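Side-chain contacts in mediator of RNA polymerase II transcription subunit 6 (Schizosaccharomyces pombe, PDB 4H61), which acts as a component of the Mediator complex, a coactivator that conveys signals from gene-specific regulatory proteins to the basal RNA polymerase II machinery: residues 97-102 / 119-124; 102-107 / 112-117; 18-23 / 28-33; 73-78 / 82-87; 45-50 / 63-68. All blocks are in the same frame, centred on the assembly; numbering follows the deposited sequence.

Interaction 4 is the hairpin near the centre of this small domain, and the other contacts are built round it. Interactions 1 and 2 share Val102 and lie about 12 Å apart, centre to centre. Both join strand 97-106 to the chain leading into or forming helix 115-135. The centres of interactions 4 and 2 are about 9 Å apart, and Tyr103 N to Ile86 O, at 2.8 Å, is a probable hydrogen bond between them. Interaction 3 covers the other face of the sheet, where Phe32 CE2 meets Phe73 CD1 at 3.4 Å. Interaction 5 touches the hairpin through Leu65 CD1 and Val74 CG1, 3.7 Å apart.

Interaction 1: residues 97-102 / 119-124; sequences VKPLTV and LLATRM
Pro99 of strand 97-106 packs against Thr122 and Ala121 of helix 115-135. These three residues bury most of the surface in a small, wholly apolar contact. The proline ring carries the strand side. Its CG lies 3.5 Å from Thr122 CG2, and its CB is almost as near to the same methyl. The ring also reaches the helix backbone, with CG 3.8 Å from Thr122 CA. Only ring carbons of Pro99 meet the neighbouring residues Ala121 and Thr122. The nearest backbone approach is here too, with Pro99 CA and Thr122 CA 5.8 Å apart.

The torsion of Thr122 divides its two branches. With chi1 at 85°, OG1 sits between the backbone N and the carbonyl carbon, and CG2 lies beside the backbone N, where it meets the proline. OG1 turns back into its own helix and makes a weak hydrogen bond to Leu119 O at 3.3 Å. Ala121 adds a lighter touch, its CB 4.1 Å from Pro99 CB. Around these three residues, Leu125 of the same helix also touches Pro99, and Gln87 of the adjacent strand touches Ala121. This is helix-on-sheet packing: the long helix 115-135 lies against one face of the antiparallel sheet.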
# COMPACT_ATOMS: atom_id res chain seq x y z
N VAL A 97 -2.26 10.78 -7.07
CA VAL A 97 -1.42 9.69 -6.64
C VAL A 97 -0.80 9.05 -7.87
O VAL A 97 -1.45 8.92 -8.90
CB VAL A 97 -2.27 8.68 -5.85
CG1 VAL A 97 -1.80 7.26 -6.08
CG2 VAL A 97 -2.27 9.03 -4.38
N LYS A 98 0.48 8.67 -7.79
CA LYS A 98 1.10 7.97 -8.90
C LYS A 98 1.45 6.55 -8.49
O LYS A 98 2.29 6.33 -7.62
CB LYS A 98 2.34 8.71 -9.42
CG LYS A 98 2.97 8.02 -10.61
CD LYS A 98 4.23 8.74 -11.08
CE LYS A 98 4.89 7.99 -12.24
NZ LYS A 98 5.24 6.59 -11.87
N PRO A 99 0.79 5.57 -9.11
CA PRO A 99 1.03 4.16 -8.80
C PRO A 99 2.42 3.76 -9.25
O PRO A 99 2.78 4.03 -10.40
CB PRO A 99 -0.03 3.43 -9.63
CG PRO A 99 -1.07 4.47 -9.94
CD PRO A 99 -0.31 5.75 -10.08
N LEU A 100 3.19 3.15 -8.36
CA LEU A 100 4.58 2.80 -8.64
C LEU A 100 4.72 1.31 -8.91
O LEU A 100 5.24 0.91 -9.95
CB LEU A 100 5.49 3.23 -7.49
CG LEU A 100 5.56 4.75 -7.36
CD1 LEU A 100 6.50 5.19 -6.21
CD2 LEU A 100 5.97 5.34 -8.70
N THR A 101 4.29 0.49 -7.95
CA THR A 101 4.28 -0.96 -8.12
C THR A 101 3.14 -1.61 -7.31
O THR A 101 2.61 -1.00 -6.38
CB THR A 101 5.66 -1.61 -7.80
OG1 THR A 101 5.50 -2.74 -6.92
CG2 THR A 101 6.62 -0.63 -7.17
N VAL A 102 2.74 -2.82 -7.68
CA VAL A 102 1.75 -3.54 -6.87
C VAL A 102 2.22 -4.94 -6.48
O VAL A 102 2.96 -5.59 -7.21
CB VAL A 102 0.31 -3.53 -7.49
CG1 VAL A 102 0.27 -2.73 -8.79
CG2 VAL A 102 -0.22 -4.93 -7.69
N LEU A 119 0.15 -0.84 -14.56
CA LEU A 119 -0.36 -0.16 -15.75
C LEU A 119 -1.87 0.04 -15.69
O LEU A 119 -2.37 1.12 -16.01
CB LEU A 119 0.03 -0.93 -17.02
CG LEU A 119 1.51 -0.82 -17.40
CD1 LEU A 119 1.82 -1.60 -18.67
CD2 LEU A 119 1.93 0.64 -17.54
N LEU A 120 -2.58 -0.99 -15.27
CA LEU A 120 -4.03 -0.91 -15.16
C LEU A 120 -4.43 0.13 -14.13
O LEU A 120 -5.35 0.94 -14.37
CB LEU A 120 -4.62 -2.27 -14.80
CG LEU A 120 -4.57 -3.24 -15.99
CD1 LEU A 120 -5.17 -4.61 -15.64
CD2 LEU A 120 -5.25 -2.62 -17.20
N ALA A 121 -3.74 0.09 -13.00
CA ALA A 121 -3.95 1.05 -11.92
C ALA A 121 -3.83 2.49 -12.41
O ALA A 121 -4.76 3.27 -12.27
CB ALA A 121 -2.99 0.79 -10.79
N THR A 122 -2.68 2.83 -13.01
CA THR A 122 -2.47 4.20 -13.48
C THR A 122 -3.49 4.59 -14.56
O THR A 122 -3.92 5.74 -14.62
CB THR A 122 -1.04 4.46 -14.00
OG1 THR A 122 -0.96 4.07 -15.38
CG2 THR A 122 0.01 3.70 -13.18
N ARG A 123 -3.88 3.63 -15.39
CA ARG A 123 -4.87 3.92 -16.42
C ARG A 123 -6.23 4.23 -15.78
O ARG A 123 -6.97 5.10 -16.27
CB ARG A 123 -4.99 2.77 -17.41
CG ARG A 123 -3.98 2.86 -18.52
CD ARG A 123 -4.28 1.88 -19.64
NE ARG A 123 -3.35 2.04 -20.75
CZ ARG A 123 -2.70 1.03 -21.33
NH1 ARG A 123 -2.89 -0.21 -20.90
NH2 ARG A 123 -1.87 1.26 -22.34
N MET A 124 -6.53 3.54 -14.69
CA MET A 124 -7.74 3.81 -13.95
C MET A 124 -7.67 5.22 -13.37
O MET A 124 -8.62 6.01 -13.49
CB MET A 124 -7.92 2.78 -12.83
CG MET A 124 -9.24 2.89 -12.10
SD MET A 124 -9.24 1.91 -10.60
CE MET A 124 -8.14 2.88 -9.58

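Interaction 2: residues 102-107 / 112-117; sequences VYFVCN and MAPNAY
Phe104 directs its ring edge at the face of Tyr117 in a T-shaped pair. The centroids are 5.3 Å apart and the planes stand at 81°. Phe104 CZ lies over the centre of the tyrosine ring, 4.1 Å from Tyr117 CZ. One face of the Phe104 ring takes the methyl of Ala113. This is a CH-pi contact, with CB 3.6 Å from the ring centroid and displaced toward the rim. The phenylalanine thus uses a face for one partner and its edge for the other. Its CG lies beside the backbone N (chi1 -68°), which carries the ring to both.

Val102 crosses Tyr117 at about a right angle. Its CG2 rests against Ala113 CB at 3.6 Å and also reaches Tyr117 CB. On the other side of the strand, Tyr103 and Met112 run side by side in the same direction, with CD2 of the ring 4.0 Å from Met112 CG. The backbones are tied by Ala113 N to Val102 O, 2.8 Å and nearly straight. Tyr103 and Met112 form a non-hydrogen-bonded antiparallel pair. The contact packs strand 97-106 against the chain as it leaves edge strand 109-112 and enters helix 115-135. Val85 of strand 83-91 also touches Val102 and Phe104.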
# COMPACT_ATOMS: atom_id res chain seq x y z
N VAL A 102 2.74 -2.82 -7.68
CA VAL A 102 1.75 -3.54 -6.87
C VAL A 102 2.22 -4.94 -6.48
O VAL A 102 2.96 -5.59 -7.21
CB VAL A 102 0.31 -3.53 -7.49
CG1 VAL A 102 0.27 -2.73 -8.79
CG2 VAL A 102 -0.22 -4.93 -7.69
N TYR A 103 1.80 -5.38 -5.30
CA TYR A 103 2.29 -6.62 -4.73
C TYR A 103 1.12 -7.52 -4.37
O TYR A 103 0.04 -7.04 -4.04
CB TYR A 103 3.11 -6.35 -3.45
CG TYR A 103 4.07 -5.19 -3.56
CD1 TYR A 103 3.61 -3.87 -3.52
CD2 TYR A 103 5.45 -5.40 -3.67
CE1 TYR A 103 4.47 -2.81 -3.62
CE2 TYR A 103 6.32 -4.33 -3.77
CZ TYR A 103 5.82 -3.04 -3.74
OH TYR A 103 6.67 -1.96 -3.83
N PHE A 104 1.34 -8.83 -4.43
CA PHE A 104 0.35 -9.79 -3.98
C PHE A 104 0.73 -10.39 -2.63
O PHE A 104 1.90 -10.69 -2.39
CB PHE A 104 0.16 -10.90 -5.01
CG PHE A 104 -0.48 -10.43 -6.28
CD1 PHE A 104 -1.21 -9.25 -6.31
CD2 PHE A 104 -0.36 -11.17 -7.45
CE1 PHE A 104 -1.81 -8.81 -7.47
CE2 PHE A 104 -0.95 -10.74 -8.62
CZ PHE A 104 -1.67 -9.56 -8.63
N VAL A 105 -0.25 -10.53 -1.76
CA VAL A 105 -0.08 -11.29 -0.54
C VAL A 105 -0.99 -12.49 -0.67
O VAL A 105 -2.15 -12.46 -0.24
CB VAL A 105 -0.42 -10.46 0.72
CG1 VAL A 105 -0.02 -11.21 1.97
CG2 VAL A 105 0.28 -9.11 0.67
N CYS A 106 -0.47 -13.54 -1.29
CA CYS A 106 -1.26 -14.72 -1.60
C CYS A 106 -0.79 -15.89 -0.74
O CYS A 106 0.36 -16.32 -0.86
CB CYS A 106 -1.12 -15.05 -3.08
SG CYS A 106 -2.32 -16.22 -3.70
N ASN A 107 -1.68 -16.39 0.11
CA ASN A 107 -1.34 -17.47 1.03
C ASN A 107 -0.10 -17.17 1.86
O ASN A 107 0.77 -18.03 2.01
CB ASN A 107 -1.15 -18.80 0.29
CG ASN A 107 -2.45 -19.35 -0.25
OD1 ASN A 107 -2.79 -19.14 -1.41
ND2 ASN A 107 -3.18 -20.07 0.60
N MET A 112 5.96 -9.15 -5.94
CA MET A 112 5.49 -8.13 -6.88
C MET A 112 4.59 -8.77 -7.93
O MET A 112 4.86 -9.88 -8.40
CB MET A 112 6.66 -7.43 -7.58
CG MET A 112 7.67 -6.78 -6.64
SD MET A 112 9.12 -6.03 -7.46
CE MET A 112 8.29 -4.93 -8.61
N ALA A 113 3.52 -8.08 -8.28
CA ALA A 113 2.62 -8.56 -9.31
C ALA A 113 3.27 -8.17 -10.62
O ALA A 113 4.17 -7.33 -10.63
CB ALA A 113 1.27 -7.89 -9.17
N PRO A 114 2.82 -8.76 -11.74
CA PRO A 114 3.32 -8.32 -13.04
C PRO A 114 3.08 -6.82 -13.25
O PRO A 114 2.17 -6.23 -12.65
CB PRO A 114 2.48 -9.13 -14.03
CG PRO A 114 2.14 -10.37 -13.29
CD PRO A 114 1.96 -9.95 -11.85
N ASN A 115 3.90 -6.21 -14.09
CA ASN A 115 3.86 -4.77 -14.29
C ASN A 115 2.49 -4.30 -14.80
O ASN A 115 2.06 -3.18 -14.52
CB ASN A 115 4.99 -4.33 -15.22
CG ASN A 115 4.93 -2.85 -15.54
OD1 ASN A 115 5.32 -2.01 -14.73
ND2 ASN A 115 4.42 -2.53 -16.73
N ALA A 116 1.81 -5.18 -15.53
CA ALA A 116 0.53 -4.86 -16.14
C ALA A 116 -0.49 -4.35 -15.12
O ALA A 116 -1.31 -3.49 -15.43
CB ALA A 116 -0.02 -6.06 -16.88
N TYR A 117 -0.43 -4.89 -13.91
CA TYR A 117 -1.34 -4.46 -12.85
C TYR A 117 -1.12 -3.00 -12.48
O TYR A 117 -2.08 -2.24 -12.32
CB TYR A 117 -1.25 -5.38 -11.63
CG TYR A 117 -1.85 -6.73 -11.90
CD1 TYR A 117 -1.10 -7.75 -12.47
CD2 TYR A 117 -3.19 -6.98 -11.63
CE1 TYR A 117 -1.65 -8.99 -12.74
CE2 TYR A 117 -3.76 -8.21 -11.89
CZ TYR A 117 -2.99 -9.21 -12.45
OH TYR A 117 -3.56 -10.43 -12.71

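Interaction 3: residues 18-23 / 28-33; sequences QSMGGL and VLEYFS
Leu23 lays both of its methyls against the ring of Tyr31, and this apolar contact is the main one. CD2 stands over one face, 4.1 Å from the ring centroid and offset toward the rim, in a CH-pi arrangement. CD1 comes to 3.8 Å from Tyr31 CD2. The two side chains cross at about a right angle. Tyr31 has CG anti to its N (chi1 -174°), which swings the ring out of helix 28-33 toward the leucine.

Just before Leu23, helix 14-19 ends in a Schellman motif. Gly21, with positive phi, leaves the helical path. Gly22 follows, also at positive phi but extended in psi, and leads to Leu23.

Polar bonds hold the ring from outside the pair. Tyr31 OH is hydrogen-bonded to Glu108 O and to Met13 N. Trp16 of helix 14-19 also meets this ring and touches Leu23.

A looser contact lies at the margin, where Met20 CE approaches Glu30 OE2 to 4.1 Å.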
# COMPACT_ATOMS: atom_id res chain seq x y z
N GLN A 18 1.62 -16.99 12.65
CA GLN A 18 1.14 -17.76 13.80
C GLN A 18 1.08 -16.89 15.05
O GLN A 18 0.14 -16.98 15.84
CB GLN A 18 2.04 -18.98 14.04
CG GLN A 18 1.87 -20.08 13.01
CD GLN A 18 2.82 -21.25 13.24
OE1 GLN A 18 3.98 -21.05 13.61
NE2 GLN A 18 2.33 -22.47 13.04
N SER A 19 2.08 -16.03 15.21
CA SER A 19 2.15 -15.12 16.35
C SER A 19 0.99 -14.12 16.40
O SER A 19 0.66 -13.60 17.47
CB SER A 19 3.49 -14.37 16.34
OG SER A 19 3.61 -13.48 17.43
N MET A 20 0.36 -13.87 15.25
CA MET A 20 -0.71 -12.87 15.16
C MET A 20 -2.09 -13.49 14.90
O MET A 20 -3.07 -12.76 14.71
CB MET A 20 -0.39 -11.85 14.06
CG MET A 20 0.85 -11.01 14.33
SD MET A 20 0.60 -9.82 15.65
CE MET A 20 2.21 -9.04 15.71
N GLY A 21 -2.16 -14.82 14.90
CA GLY A 21 -3.42 -15.52 14.72
C GLY A 21 -3.96 -15.49 13.30
O GLY A 21 -5.17 -15.50 13.08
N GLY A 22 -3.04 -15.46 12.33
CA GLY A 22 -3.41 -15.49 10.92
C GLY A 22 -3.56 -14.12 10.31
O GLY A 22 -3.74 -13.12 11.01
N LEU A 23 -3.50 -14.05 8.98
CA LEU A 23 -3.58 -12.77 8.30
C LEU A 23 -4.99 -12.23 8.27
O LEU A 23 -5.96 -12.96 8.03
CB LEU A 23 -3.03 -12.87 6.87
CG LEU A 23 -1.53 -13.08 6.71
CD1 LEU A 23 -1.11 -12.91 5.25
CD2 LEU A 23 -0.75 -12.14 7.63
N VAL A 28 -2.51 -7.10 7.75
CA VAL A 28 -1.73 -7.47 6.57
C VAL A 28 -0.62 -6.47 6.22
O VAL A 28 0.49 -6.85 5.84
CB VAL A 28 -2.64 -7.72 5.35
CG1 VAL A 28 -3.45 -6.48 5.04
CG2 VAL A 28 -1.82 -8.13 4.14
N LEU A 29 -0.90 -5.18 6.37
CA LEU A 29 0.07 -4.13 6.06
C LEU A 29 1.25 -4.20 7.03
O LEU A 29 2.36 -3.84 6.67
CB LEU A 29 -0.59 -2.76 6.15
CG LEU A 29 -0.54 -1.85 4.92
CD1 LEU A 29 -0.41 -2.68 3.65
CD2 LEU A 29 -1.78 -0.95 4.85
N GLU A 30 1.00 -4.65 8.25
CA GLU A 30 2.07 -4.77 9.22
C GLU A 30 2.98 -5.92 8.81
O GLU A 30 4.20 -5.83 8.92
CB GLU A 30 1.51 -5.02 10.62
CG GLU A 30 2.57 -4.97 11.71
CD GLU A 30 1.96 -4.79 13.08
OE1 GLU A 30 0.88 -4.15 13.17
OE2 GLU A 30 2.54 -5.28 14.07
N TYR A 31 2.36 -6.99 8.32
CA TYR A 31 3.07 -8.14 7.76
C TYR A 31 3.99 -7.66 6.66
O TYR A 31 5.19 -7.96 6.64
CB TYR A 31 2.05 -9.12 7.19
CG TYR A 31 2.61 -10.43 6.69
CD1 TYR A 31 3.52 -11.16 7.44
CD2 TYR A 31 2.19 -10.96 5.47
CE1 TYR A 31 4.02 -12.38 6.98
CE2 TYR A 31 2.68 -12.17 5.00
CZ TYR A 31 3.59 -12.88 5.76
OH TYR A 31 4.07 -14.08 5.29
N PHE A 32 3.40 -6.89 5.74
CA PHE A 32 4.12 -6.35 4.60
C PHE A 32 5.34 -5.55 5.07
O PHE A 32 6.37 -5.55 4.41
CB PHE A 32 3.18 -5.48 3.76
CG PHE A 32 3.80 -4.96 2.50
CD1 PHE A 32 3.83 -5.75 1.36
CD2 PHE A 32 4.35 -3.68 2.45
CE1 PHE A 32 4.40 -5.27 0.19
CE2 PHE A 32 4.93 -3.19 1.29
CZ PHE A 32 4.96 -3.98 0.16
N SER A 33 5.21 -4.90 6.22
CA SER A 33 6.29 -4.06 6.77
C SER A 33 7.56 -4.82 7.15
O SER A 33 8.64 -4.23 7.21
CB SER A 33 5.79 -3.28 7.98
OG SER A 33 4.77 -2.38 7.57

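Interaction 4: residues 73-78 / 82-87; sequences FVIIHE and FLWVIQ
Val74 and Gln87 exchange two backbone bonds. Val74 N bonds to Gln87 O at 3.1 Å, and Gln87 N to Val74 O at 2.8 Å. Further along, Ile76 N gives a nearly straight bond to Val85 O at 2.9 Å. His77 N reaches the same oxygen only weakly. Val85 N in turn bonds to His77 O. Ile76 and His77 thus both stand opposite Val85, a classic beta bulge.

Side chains pack on both faces around the bulge. Ile76 turns CG1 against Val85 CG1 at 3.8 Å, while its CD1 meets CB and OE1 of Gln87. His77 holds its CB against Val85 CB, and Leu83 CD1 comes in at the edge of the imidazole, 3.6 Å from CD2. On the other face, Trp84 CD1 lies 4.0 Å from Glu78 CG, with carboxylate and indole planes 41° apart.

Two of these side chains have polar partners further out. Trp84 NE1 is hydrogen-bonded to Thr25 OG1, and Gln87 NE2 to Gln89 OE1. Ile75 and Ile86 share the tryptophan face and pack on helix 28-33. The whole is a twisted, bulged antiparallel beta hairpin, the first two strands of the four-stranded sheet.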
# COMPACT_ATOMS: atom_id res chain seq x y z
N PHE A 73 1.88 3.03 1.04
CA PHE A 73 1.39 1.69 0.78
C PHE A 73 -0.07 1.59 1.20
O PHE A 73 -0.42 1.94 2.33
CB PHE A 73 2.22 0.65 1.53
CG PHE A 73 3.65 0.59 1.07
CD1 PHE A 73 4.00 -0.17 -0.04
CD2 PHE A 73 4.64 1.30 1.73
CE1 PHE A 73 5.32 -0.22 -0.48
CE2 PHE A 73 5.96 1.26 1.30
CZ PHE A 73 6.30 0.49 0.20
N VAL A 74 -0.92 1.14 0.29
CA VAL A 74 -2.33 1.00 0.61
C VAL A 74 -2.85 -0.34 0.13
O VAL A 74 -2.30 -0.95 -0.79
CB VAL A 74 -3.18 2.14 -0.01
CG1 VAL A 74 -2.66 3.50 0.42
CG2 VAL A 74 -3.20 2.03 -1.53
N ILE A 75 -3.91 -0.80 0.78
CA ILE A 75 -4.60 -2.01 0.37
C ILE A 75 -5.65 -1.63 -0.66
O ILE A 75 -6.47 -0.73 -0.42
CB ILE A 75 -5.27 -2.68 1.57
CG1 ILE A 75 -4.21 -3.01 2.63
CG2 ILE A 75 -6.04 -3.92 1.13
CD1 ILE A 75 -4.78 -3.38 3.97
N ILE A 76 -5.63 -2.28 -1.81
CA ILE A 76 -6.56 -1.94 -2.89
C ILE A 76 -7.44 -3.12 -3.29
O ILE A 76 -8.26 -3.00 -4.20
CB ILE A 76 -5.84 -1.41 -4.13
CG1 ILE A 76 -5.03 -2.54 -4.79
CG2 ILE A 76 -4.97 -0.22 -3.76
CD1 ILE A 76 -4.19 -2.08 -5.96
N HIS A 77 -7.24 -4.27 -2.64
CA HIS A 77 -8.11 -5.41 -2.87
C HIS A 77 -8.10 -6.37 -1.68
O HIS A 77 -7.04 -6.68 -1.13
CB HIS A 77 -7.73 -6.15 -4.15
CG HIS A 77 -8.76 -7.15 -4.58
ND1 HIS A 77 -9.88 -6.80 -5.30
CD2 HIS A 77 -8.86 -8.48 -4.36
CE1 HIS A 77 -10.61 -7.87 -5.52
NE2 HIS A 77 -10.01 -8.91 -4.97
N GLU A 78 -9.28 -6.85 -1.30
CA GLU A 78 -9.41 -7.72 -0.13
C GLU A 78 -10.20 -8.97 -0.46
O GLU A 78 -11.36 -8.90 -0.85
CB GLU A 78 -10.10 -6.98 1.01
CG GLU A 78 -9.42 -5.67 1.39
CD GLU A 78 -10.21 -4.89 2.41
OE1 GLU A 78 -11.12 -5.48 3.04
OE2 GLU A 78 -9.91 -3.68 2.59
N PHE A 82 -7.39 -15.51 1.93
CA PHE A 82 -6.32 -15.96 1.04
C PHE A 82 -5.48 -14.84 0.42
O PHE A 82 -4.25 -14.93 0.42
CB PHE A 82 -6.86 -16.90 -0.05
CG PHE A 82 -7.11 -18.30 0.43
CD1 PHE A 82 -6.80 -18.68 1.73
CD2 PHE A 82 -7.65 -19.26 -0.43
CE1 PHE A 82 -7.03 -19.97 2.17
CE2 PHE A 82 -7.88 -20.55 0.01
CZ PHE A 82 -7.57 -20.91 1.31
N LEU A 83 -6.11 -13.80 -0.10
CA LEU A 83 -5.31 -12.73 -0.69
C LEU A 83 -5.67 -11.31 -0.31
O LEU A 83 -6.81 -10.99 0.04
CB LEU A 83 -5.16 -12.88 -2.22
CG LEU A 83 -6.25 -12.63 -3.26
CD1 LEU A 83 -6.81 -11.22 -3.25
CD2 LEU A 83 -5.65 -12.89 -4.63
N TRP A 84 -4.65 -10.45 -0.38
CA TRP A 84 -4.82 -9.01 -0.32
C TRP A 84 -3.86 -8.46 -1.34
O TRP A 84 -2.81 -9.06 -1.59
CB TRP A 84 -4.48 -8.48 1.06
CG TRP A 84 -5.44 -8.88 2.12
CD1 TRP A 84 -6.51 -8.16 2.56
CD2 TRP A 84 -5.44 -10.10 2.86
NE1 TRP A 84 -7.17 -8.85 3.55
CE2 TRP A 84 -6.53 -10.05 3.75
CE3 TRP A 84 -4.61 -11.23 2.87
CZ2 TRP A 84 -6.82 -11.08 4.63
CZ3 TRP A 84 -4.90 -12.25 3.75
CH2 TRP A 84 -6.00 -12.18 4.62
N VAL A 85 -4.21 -7.33 -1.95
CA VAL A 85 -3.34 -6.70 -2.93
C VAL A 85 -2.96 -5.30 -2.46
O VAL A 85 -3.82 -4.49 -2.10
CB VAL A 85 -4.01 -6.61 -4.31
CG1 VAL A 85 -3.11 -5.84 -5.28
CG2 VAL A 85 -4.31 -8.00 -4.83
N ILE A 86 -1.65 -5.04 -2.49
CA ILE A 86 -1.10 -3.80 -1.94
C ILE A 86 -0.46 -2.98 -3.04
O ILE A 86 0.17 -3.54 -3.94
CB ILE A 86 -0.05 -4.11 -0.87
CG1 ILE A 86 -0.70 -4.85 0.30
CG2 ILE A 86 0.64 -2.85 -0.39
CD1 ILE A 86 0.27 -5.33 1.33
N GLN A 87 -0.64 -1.67 -2.98
CA GLN A 87 -0.07 -0.78 -3.99
C GLN A 87 0.88 0.24 -3.37
O GLN A 87 0.53 0.93 -2.41
CB GLN A 87 -1.19 -0.05 -4.72
CG GLN A 87 -0.74 1.18 -5.47
CD GLN A 87 -1.86 1.78 -6.30
OE1 GLN A 87 -2.50 1.08 -7.08
NE2 GLN A 87 -2.11 3.08 -6.12

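Interaction 5: residues 45-50 / 63-68; sequences EMLKMQ and SQLKRL
Leu47 of helix 43-53 packs against the C-terminal end of helix 61-66, a small apolar helix-to-helix contact. Its chi1 of -77° sets CG beside the backbone N, and chi2 of 170° extends the branch that ends in CD1. This one methyl meets three residues. It lies 3.7 Å from Gln64 CB, 3.8 Å from Leu65 CD2 and 4.0 Å from Leu68 CD1. Leu68 follows the helix and reaches toward Leu47 tip to tip. Leu65 brings in only the end of its side chain, and its other methyl, CD1, packs on Val74 of the sheet.

Gln64 folds differently. Its CB packs on Leu47, and the bend at chi2 (-68°) turns the amide back, with Gln64 OE1 4.1 Å from Leu47 CD2. Leu58, in the loop between the helices, touches both Leu47 and Gln64. The Gln64 amide is held from its own segment. Arg67 NH1 donates to Gln64 OE1 at 3.1 Å, on a lone pair in the carbonyl plane, and the oxygen lies close to the plane of the guanidinium.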
# COMPACT_ATOMS: atom_id res chain seq x y z
N GLU A 45 5.50 4.50 7.41
CA GLU A 45 6.45 4.35 8.49
C GLU A 45 6.44 5.56 9.42
O GLU A 45 6.54 5.42 10.65
CB GLU A 45 7.86 4.12 7.92
CG GLU A 45 8.96 4.01 8.96
CD GLU A 45 8.87 2.75 9.79
OE1 GLU A 45 7.99 1.90 9.52
OE2 GLU A 45 9.71 2.60 10.72
N MET A 46 6.31 6.74 8.83
CA MET A 46 6.33 7.97 9.61
C MET A 46 5.17 7.93 10.59
O MET A 46 5.33 8.24 11.77
CB MET A 46 6.24 9.18 8.69
CG MET A 46 6.26 10.52 9.42
SD MET A 46 4.63 11.09 10.00
CE MET A 46 5.11 12.61 10.83
N LEU A 47 4.02 7.52 10.08
CA LEU A 47 2.82 7.38 10.89
C LEU A 47 2.99 6.32 11.98
O LEU A 47 2.54 6.52 13.10
CB LEU A 47 1.61 7.05 10.02
CG LEU A 47 1.02 8.25 9.26
CD1 LEU A 47 -0.01 7.82 8.22
CD2 LEU A 47 0.40 9.22 10.25
N LYS A 48 3.63 5.19 11.65
CA LYS A 48 3.79 4.12 12.63
C LYS A 48 4.51 4.66 13.85
O LYS A 48 4.18 4.32 14.99
CB LYS A 48 4.55 2.91 12.06
CG LYS A 48 4.71 1.75 13.07
CD LYS A 48 5.61 0.61 12.56
CE LYS A 48 7.10 0.89 12.84
NZ LYS A 48 8.06 -0.07 12.17
N MET A 49 5.49 5.52 13.60
CA MET A 49 6.34 6.01 14.68
C MET A 49 5.75 7.16 15.48
O MET A 49 5.99 7.25 16.68
CB MET A 49 7.72 6.36 14.13
CG MET A 49 8.41 5.18 13.49
SD MET A 49 9.33 4.14 14.66
CE MET A 49 8.05 3.12 15.37
N GLN A 50 4.97 8.02 14.84
CA GLN A 50 4.27 9.06 15.59
C GLN A 50 3.32 8.37 16.56
O GLN A 50 3.17 8.79 17.71
CB GLN A 50 3.51 10.02 14.68
CG GLN A 50 4.40 11.03 13.95
CD GLN A 50 5.07 12.02 14.88
OE1 GLN A 50 4.47 12.49 15.85
NE2 GLN A 50 6.33 12.35 14.59
N SER A 63 -7.25 7.87 5.72
CA SER A 63 -7.56 9.28 5.92
C SER A 63 -6.30 10.01 6.36
O SER A 63 -6.08 11.17 5.99
CB SER A 63 -8.71 9.47 6.93
OG SER A 63 -8.31 9.11 8.23
N GLN A 64 -5.45 9.34 7.12
CA GLN A 64 -4.18 9.92 7.52
C GLN A 64 -3.25 10.14 6.31
O GLN A 64 -2.54 11.14 6.24
CB GLN A 64 -3.49 9.06 8.57
CG GLN A 64 -4.08 9.20 9.97
CD GLN A 64 -3.82 10.58 10.57
OE1 GLN A 64 -3.10 11.40 10.01
NE2 GLN A 64 -4.43 10.83 11.73
N LEU A 65 -3.28 9.20 5.37
CA LEU A 65 -2.43 9.30 4.19
C LEU A 65 -2.82 10.45 3.25
O LEU A 65 -1.96 11.00 2.56
CB LEU A 65 -2.41 7.97 3.42
CG LEU A 65 -1.73 6.82 4.17
CD1 LEU A 65 -1.85 5.48 3.43
CD2 LEU A 65 -0.28 7.16 4.45
N LYS A 66 -4.10 10.82 3.23
CA LYS A 66 -4.54 11.88 2.33
C LYS A 66 -3.85 13.21 2.64
O LYS A 66 -3.55 13.99 1.73
CB LYS A 66 -6.07 12.02 2.33
CG LYS A 66 -6.78 10.89 1.60
CD LYS A 66 -8.30 10.90 1.83
CE LYS A 66 -9.00 12.02 1.05
NZ LYS A 66 -10.47 12.05 1.35
N ARG A 67 -3.57 13.43 3.92
CA ARG A 67 -2.95 14.68 4.38
C ARG A 67 -1.44 14.73 4.13
O ARG A 67 -0.80 15.73 4.44
CB ARG A 67 -3.20 14.87 5.87
CG ARG A 67 -4.50 14.25 6.37
CD ARG A 67 -4.52 14.21 7.89
NE ARG A 67 -4.00 15.45 8.45
CZ ARG A 67 -3.05 15.52 9.37
NH1 ARG A 67 -2.50 14.41 9.84
NH2 ARG A 67 -2.64 16.69 9.82
N LEU A 68 -0.87 13.65 3.60
CA LEU A 68 0.58 13.59 3.43
C LEU A 68 0.98 13.39 1.98
O LEU A 68 0.17 12.96 1.15
CB LEU A 68 1.15 12.46 4.29
CG LEU A 68 0.72 12.45 5.76
CD1 LEU A 68 1.19 11.17 6.41
CD2 LEU A 68 1.27 13.66 6.50